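Local atomic coordinates of probable glutamine-binding lipoprotein GlnH (GLNBP) (Mycobacterium tuberculosis, PDB entry 6H20), a protein that probably binds aspartate and related amino acids outside the cell as a solute-binding lipoprotein and helps regulate protein kinase G in the control of glutamate metabolism. Residues Leu53-Asp58 with Ser94-Arg99; Val115-Lys120 with Val237-Asp242. One frame throughout, in Å; residues are numbered along the deposited sequence.

Contact 1 (Leu53-Asp58 with Ser94-Arg99)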
loop_
_atom_site.group_PDB
_atom_site.type_symbol
_atom_site.label_atom_id
_atom_site.label_comp_id
_atom_site.label_asym_id
_atom_site.label_seq_id
_atom_site.Cartn_x
_atom_site.Cartn_y
_atom_site.Cartn_z
ATOM N N LEU A 53 1.947 11.425 16.310
ATOM C CA LEU A 53 1.694 11.363 14.878
ATOM C C LEU A 53 0.463 10.499 14.635
ATOM O O LEU A 53 0.376 9.382 15.157
ATOM C CB LEU A 53 2.904 10.731 14.186
ATOM C CG LEU A 53 2.857 10.538 12.670
ATOM C CD1 LEU A 53 2.941 11.902 11.981
ATOM C CD2 LEU A 53 3.991 9.623 12.189
ATOM N N ILE A 54 -0.495 11.020 13.868
ATOM C CA ILE A 54 -1.728 10.291 13.565
ATOM C C ILE A 54 -1.583 9.673 12.182
ATOM O O ILE A 54 -1.403 10.387 11.185
ATOM C CB ILE A 54 -2.962 11.199 13.658
ATOM C CG1 ILE A 54 -3.045 11.810 15.060
ATOM C CG2 ILE A 54 -4.227 10.412 13.317
ATOM C CD1 ILE A 54 -4.066 12.927 15.193
ATOM N N VAL A 55 -1.647 8.339 12.134
ATOM C CA VAL A 55 -1.281 7.551 10.962
ATOM C C VAL A 55 -2.509 6.797 10.478
ATOM O O VAL A 55 -3.127 6.056 11.247
ATOM C CB VAL A 55 -0.165 6.553 11.314
ATOM C CG1 VAL A 55 0.203 5.690 10.099
ATOM C CG2 VAL A 55 1.063 7.282 11.844
ATOM N N GLY A 56 -2.820 6.938 9.190
ATOM C CA GLY A 56 -3.919 6.202 8.588
ATOM C C GLY A 56 -3.434 4.888 8.009
ATOM O O GLY A 56 -2.468 4.855 7.239
ATOM N N LEU A 57 -4.105 3.806 8.390
ATOM C CA LEU A 57 -3.802 2.457 7.906
ATOM C C LEU A 57 -4.955 1.564 8.344
ATOM O O LEU A 57 -6.000 2.057 8.776
ATOM C CB LEU A 57 -2.429 1.974 8.385
ATOM C CG LEU A 57 -1.990 2.179 9.840
ATOM C CD1 LEU A 57 -2.870 1.409 10.834
ATOM C CD2 LEU A 57 -0.516 1.784 9.988
ATOM N N ASP A 58 -4.783 0.249 8.243
ATOM C CA ASP A 58 -5.852 -0.654 8.680
ATOM C C ASP A 58 -5.234 -1.877 9.341
ATOM O O ASP A 58 -4.033 -1.915 9.627
ATOM C CB ASP A 58 -6.796 -1.017 7.525
ATOM C CG ASP A 58 -6.191 -2.032 6.547
ATOM O OD1 ASP A 58 -5.042 -2.482 6.720
ATOM O OD2 ASP A 58 -6.896 -2.384 5.589
ATOM N N SER A 94 7.325 5.548 19.500
ATOM C CA SER A 94 6.077 5.084 20.106
ATOM C C SER A 94 4.973 6.138 20.182
ATOM O O SER A 94 3.886 5.825 20.682
ATOM C CB SER A 94 6.333 4.493 21.495
ATOM O OG SER A 94 7.023 5.417 22.313
ATOM N N HIS A 95 5.198 7.359 19.697
ATOM C CA HIS A 95 4.185 8.417 19.779
ATOM C C HIS A 95 3.341 8.447 18.503
ATOM O O HIS A 95 3.405 9.376 17.691
ATOM C CB HIS A 95 4.843 9.763 20.042
ATOM C CG HIS A 95 5.513 9.852 21.375
ATOM N ND1 HIS A 95 6.861 9.626 21.546
ATOM C CD2 HIS A 95 5.020 10.139 22.602
ATOM C CE1 HIS A 95 7.170 9.773 22.823
ATOM N NE2 HIS A 95 6.069 10.080 23.485
ATOM N N VAL A 96 2.520 7.407 18.352
ATOM C CA VAL A 96 1.678 7.220 17.179
ATOM C C VAL A 96 0.271 6.844 17.625
ATOM O O VAL A 96 0.095 6.009 18.523
ATOM C CB VAL A 96 2.249 6.115 16.260
ATOM C CG1 VAL A 96 1.298 5.817 15.131
ATOM C CG2 VAL A 96 3.608 6.523 15.700
ATOM N N GLU A 97 -0.730 7.451 16.988
ATOM C CA GLU A 97 -2.119 7.033 17.088
ATOM C C GLU A 97 -2.603 6.674 15.686
ATOM O O GLU A 97 -2.270 7.358 14.712
ATOM C CB GLU A 97 -2.968 8.176 17.666
ATOM C CG GLU A 97 -4.480 7.929 17.629
ATOM C CD GLU A 97 -5.278 9.092 18.201
ATOM O OE1 GLU A 97 -4.733 10.210 18.261
ATOM O OE2 GLU A 97 -6.448 8.888 18.601
ATOM N N TYR A 98 -3.352 5.582 15.574
ATOM C CA TYR A 98 -3.822 5.096 14.282
ATOM C C TYR A 98 -5.266 5.518 14.048
ATOM O O TYR A 98 -6.072 5.557 14.984
ATOM C CB TYR A 98 -3.697 3.567 14.183
ATOM C CG TYR A 98 -2.287 3.114 14.435
ATOM C CD1 TYR A 98 -1.294 3.335 13.488
ATOM C CD2 TYR A 98 -1.926 2.534 15.639
ATOM C CE1 TYR A 98 0.010 2.958 13.719
ATOM C CE2 TYR A 98 -0.620 2.154 15.887
ATOM C CZ TYR A 98 0.347 2.376 14.913
ATOM O OH TYR A 98 1.649 2.022 15.127
ATOM N N ARG A 99 -5.572 5.898 12.812
ATOM C CA ARG A 99 -6.945 6.023 12.347
ATOM C C ARG A 99 -7.181 4.898 11.359
ATOM O O ARG A 99 -6.492 4.815 10.336
ATOM C CB ARG A 99 -7.232 7.368 11.679
ATOM C CG ARG A 99 -8.731 7.515 11.357
ATOM C CD ARG A 99 -9.107 8.812 10.639
ATOM N NE ARG A 99 -8.861 9.999 11.449
ATOM C CZ ARG A 99 -9.782 10.633 12.170
ATOM N NH1 ARG A 99 -11.041 10.193 12.205
ATOM N NH2 ARG A 99 -9.437 11.711 12.865
#

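Contact 2 (Val115-Lys120 with Val237-Asp242)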
loop_
_atom_site.group_PDB
_atom_site.type_symbol
_atom_site.label_atom_id
_atom_site.label_comp_id
_atom_site.label_asym_id
_atom_site.label_seq_id
_atom_site.Cartn_x
_atom_site.Cartn_y
_atom_site.Cartn_z
ATOM N N VAL A 115 -5.803 12.657 9.236
ATOM C CA VAL A 115 -4.565 12.018 9.657
ATOM C C VAL A 115 -3.425 12.904 9.188
ATOM O O VAL A 115 -3.575 13.707 8.266
ATOM C CB VAL A 115 -4.390 10.602 9.061
ATOM C CG1 VAL A 115 -5.512 9.675 9.515
ATOM C CG2 VAL A 115 -4.337 10.659 7.537
ATOM N N ASP A 116 -2.266 12.745 9.831
ATOM C CA ASP A 116 -1.081 13.438 9.337
ATOM C C ASP A 116 -0.533 12.751 8.090
ATOM O O ASP A 116 -0.149 13.420 7.118
ATOM C CB ASP A 116 0.005 13.476 10.414
ATOM C CG ASP A 116 -0.424 14.215 11.672
ATOM O OD1 ASP A 116 -0.838 15.395 11.572
ATOM O OD2 ASP A 116 -0.318 13.632 12.775
ATOM N N ILE A 117 -0.456 11.423 8.111
ATOM C CA ILE A 117 0.077 10.657 6.993
ATOM C C ILE A 117 -0.738 9.383 6.841
ATOM O O ILE A 117 -1.363 8.902 7.793
ATOM C CB ILE A 117 1.575 10.301 7.154
ATOM C CG1 ILE A 117 1.803 9.384 8.362
ATOM C CG2 ILE A 117 2.420 11.579 7.269
ATOM C CD1 ILE A 117 3.265 8.955 8.544
ATOM N N VAL A 118 -0.754 8.855 5.621
ATOM C CA VAL A 118 -1.252 7.507 5.341
ATOM C C VAL A 118 -0.040 6.663 4.983
ATOM O O VAL A 118 0.727 7.022 4.082
ATOM C CB VAL A 118 -2.268 7.505 4.190
ATOM C CG1 VAL A 118 -2.552 6.077 3.712
ATOM C CG2 VAL A 118 -3.574 8.181 4.616
ATOM N N VAL A 119 0.163 5.571 5.703
ATOM C CA VAL A 119 1.170 4.570 5.350
ATOM C C VAL A 119 0.385 3.274 5.226
ATOM O O VAL A 119 0.150 2.566 6.215
ATOM C CB VAL A 119 2.305 4.454 6.371
ATOM C CG1 VAL A 119 3.455 3.625 5.787
ATOM C CG2 VAL A 119 2.829 5.843 6.782
ATOM N N LYS A 120 -0.107 3.011 4.017
ATOM C CA LYS A 120 -0.997 1.877 3.783
ATOM C C LYS A 120 -0.878 1.477 2.327
ATOM O O LYS A 120 -1.769 1.767 1.516
ATOM C CB LYS A 120 -2.445 2.235 4.142
ATOM C CG LYS A 120 -3.338 0.989 4.204
ATOM C CD LYS A 120 -4.801 1.337 3.999
ATOM C CE LYS A 120 -5.711 0.107 4.048
ATOM N NZ LYS A 120 -5.165 -1.106 3.376
ATOM N N VAL A 237 4.299 7.530 1.098
ATOM C CA VAL A 237 3.560 8.024 2.258
ATOM C C VAL A 237 2.639 9.127 1.769
ATOM O O VAL A 237 3.094 10.104 1.168
ATOM C CB VAL A 237 4.516 8.546 3.339
ATOM C CG1 VAL A 237 3.731 9.188 4.487
ATOM C CG2 VAL A 237 5.424 7.435 3.826
ATOM N N GLY A 238 1.334 8.961 1.999
ATOM C CA GLY A 238 0.351 9.931 1.537
ATOM C C GLY A 238 0.208 11.072 2.533
ATOM O O GLY A 238 0.187 10.857 3.742
ATOM N N ILE A 239 0.153 12.294 2.000
ATOM C CA ILE A 239 0.195 13.521 2.784
ATOM C C ILE A 239 -0.811 14.486 2.174
ATOM O O ILE A 239 -1.071 14.453 0.969
ATOM C CB ILE A 239 1.635 14.104 2.769
ATOM C CG1 ILE A 239 2.578 13.171 3.534
ATOM C CG2 ILE A 239 1.676 15.530 3.352
ATOM C CD1 ILE A 239 4.055 13.383 3.255
ATOM N N ASN A 240 -1.390 15.346 3.014
ATOM C CA ASN A 240 -2.311 16.352 2.499
ATOM C C ASN A 240 -1.630 17.190 1.417
ATOM O O ASN A 240 -0.455 17.557 1.534
ATOM C CB ASN A 240 -2.815 17.246 3.631
ATOM C CG ASN A 240 -3.668 18.388 3.126
ATOM O OD1 ASN A 240 -3.149 19.430 2.713
ATOM N ND2 ASN A 240 -4.985 18.207 3.165
ATOM N N LEU A 241 -2.385 17.476 0.352
ATOM C CA LEU A 241 -1.828 18.107 -0.844
ATOM C C LEU A 241 -1.027 19.359 -0.522
ATOM O O LEU A 241 -0.000 19.629 -1.158
ATOM C CB LEU A 241 -2.959 18.453 -1.814
ATOM C CG LEU A 241 -2.565 19.070 -3.153
ATOM C CD1 LEU A 241 -1.650 18.121 -3.920
ATOM C CD2 LEU A 241 -3.815 19.381 -3.959
ATOM N N ASP A 242 -1.476 20.137 0.460
ATOM C CA ASP A 242 -0.865 21.430 0.728
ATOM C C ASP A 242 0.237 21.387 1.773
ATOM O O ASP A 242 0.935 22.390 1.943
ATOM C CB ASP A 242 -1.934 22.433 1.155
ATOM C CG ASP A 242 -2.934 22.706 0.057
ATOM O OD1 ASP A 242 -2.512 22.806 -1.115
ATOM O OD2 ASP A 242 -4.143 22.805 0.365
HETATM O O HOH W 1 -1.124 15.675 5.970
#

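Contact 1 (Leu53-Asp58 with Ser94-Arg99)
Leu57 and Tyr98 cross obliquely where strand 53-57 runs beside strand 96-99. The leucine CG sits in the crowded position between its backbone N and carbonyl carbon (chi1 45°), which brings both methyls to one side of the ring: CD1 lies 3.6 Å from Tyr98 CD1, and CD2 reaches Tyr98 CE1 at 3.9 Å. Tyr98 CG stands anti to its carbonyl carbon (chi1 -56°), so the ring leans back along its strand, with Val55 O at its edge. Next along this face, branch meets branch: Val55 CG2, beside its backbone N, touches Val96 CG1 obliquely at 3.6 Å. On helix 77-90, Val79 meets Leu57 and Tyr98, while the small Ala82 and Ala86 let Val55 and Val96, respectively, lie close.

Ile54 and Glu97 point from the other face, side by side. The extended glutamate, its CG anti to the backbone N (chi1 172°), carries OE1 to 4.0 Å from Ile54 CG1; its charge is met by Arg52, while its methylenes suit a partly exposed edge. Arg99, on this same face, leads its guanidinium away from strand 53-57, NE bonding to Gln114 O.

The backbones zip in parallel register through five bonds, from Leu53 N to His95 O (2.9 Å) to the longer Leu57 N to Arg99 O (3.2 Å). Val55 N approaches Glu97 O at 2.8 Å, nearly along the C=O axis. With helix 77-90 in the connection between them, the two strands form a beta-alpha-beta crossover of the alpha/beta lobe typical of periplasmic-type solute-binding proteins.

Contact 2 (Val115-Lys120 with Val237-Asp242)
A short, buried antiparallel pairing joins strand 117-118 to the late part of strand 232-240, where the parallel strands of the lobe meet a strand of the opposite direction. Its centre is the hydrogen-bonded pair Val118 and Gly238. Val118 N donates to Gly238 O at 2.9 Å, in the carbonyl plane and on a lone pair, and Gly238 N returns a bond to Val118 O, also 2.9 Å.

Gly238 brings no side chain to this face, so Val118 meets bare backbone there. Such a strand against parallel neighbours is known from the type II periplasmic-binding fold, whose chain returns to its first lobe after building the second. Beyond the hydrogen-bonded pair, a water accepts from Asn240 N (3.0 Å) and donates to Asp116 O (2.7 Å), bridging the two segments.

Ile117, Val237 and Ile239 close up under helix 244-259. Val237 CG1, anti to its backbone N (chi1 174°), comes obliquely against Ile117 CB at 3.6 Å and also approaches CG2 of Val119, which faces helix 77-90. Ile117 holds CG1 in the crowded position (chi1 64°) and keeps CG2 beside its backbone N, side by side with Ile239, whose CG1 it meets at 4.1 Å. Val247 and Val250 of helix 244-259 touch Ile239, and beta-branched residues suit both the extended backbone and this apolar layer. Asn240 OD1 accepts from Asp242 N, an Asx turn at the way into that helix.

In the fold
Strands 53-57 and 117-118 are neighbours, so contacts 1 and 2 run through one sheet, their centres about 11 Å apart. Gly56 N lies 2.8 Å from Ile117 O, probably a hydrogen bond, and Asp116 OD2 accepts from Ile54 N (2.8 Å), a side chain adding to the backbone bonding of Ile54 with Asp116. Leu57 CB packs against Val119 O at 3.4 Å. Towards the cleft, Lys120 touches the bound asparagine and its ammonium pairs with Asp58, linking the segments of both contacts at the pocket. Lys120 O also accepts from Arg106, a residue of that pocket. The side chain of Leu57 stays about 10 Å from the ligand and that of Val118 about 8 Å.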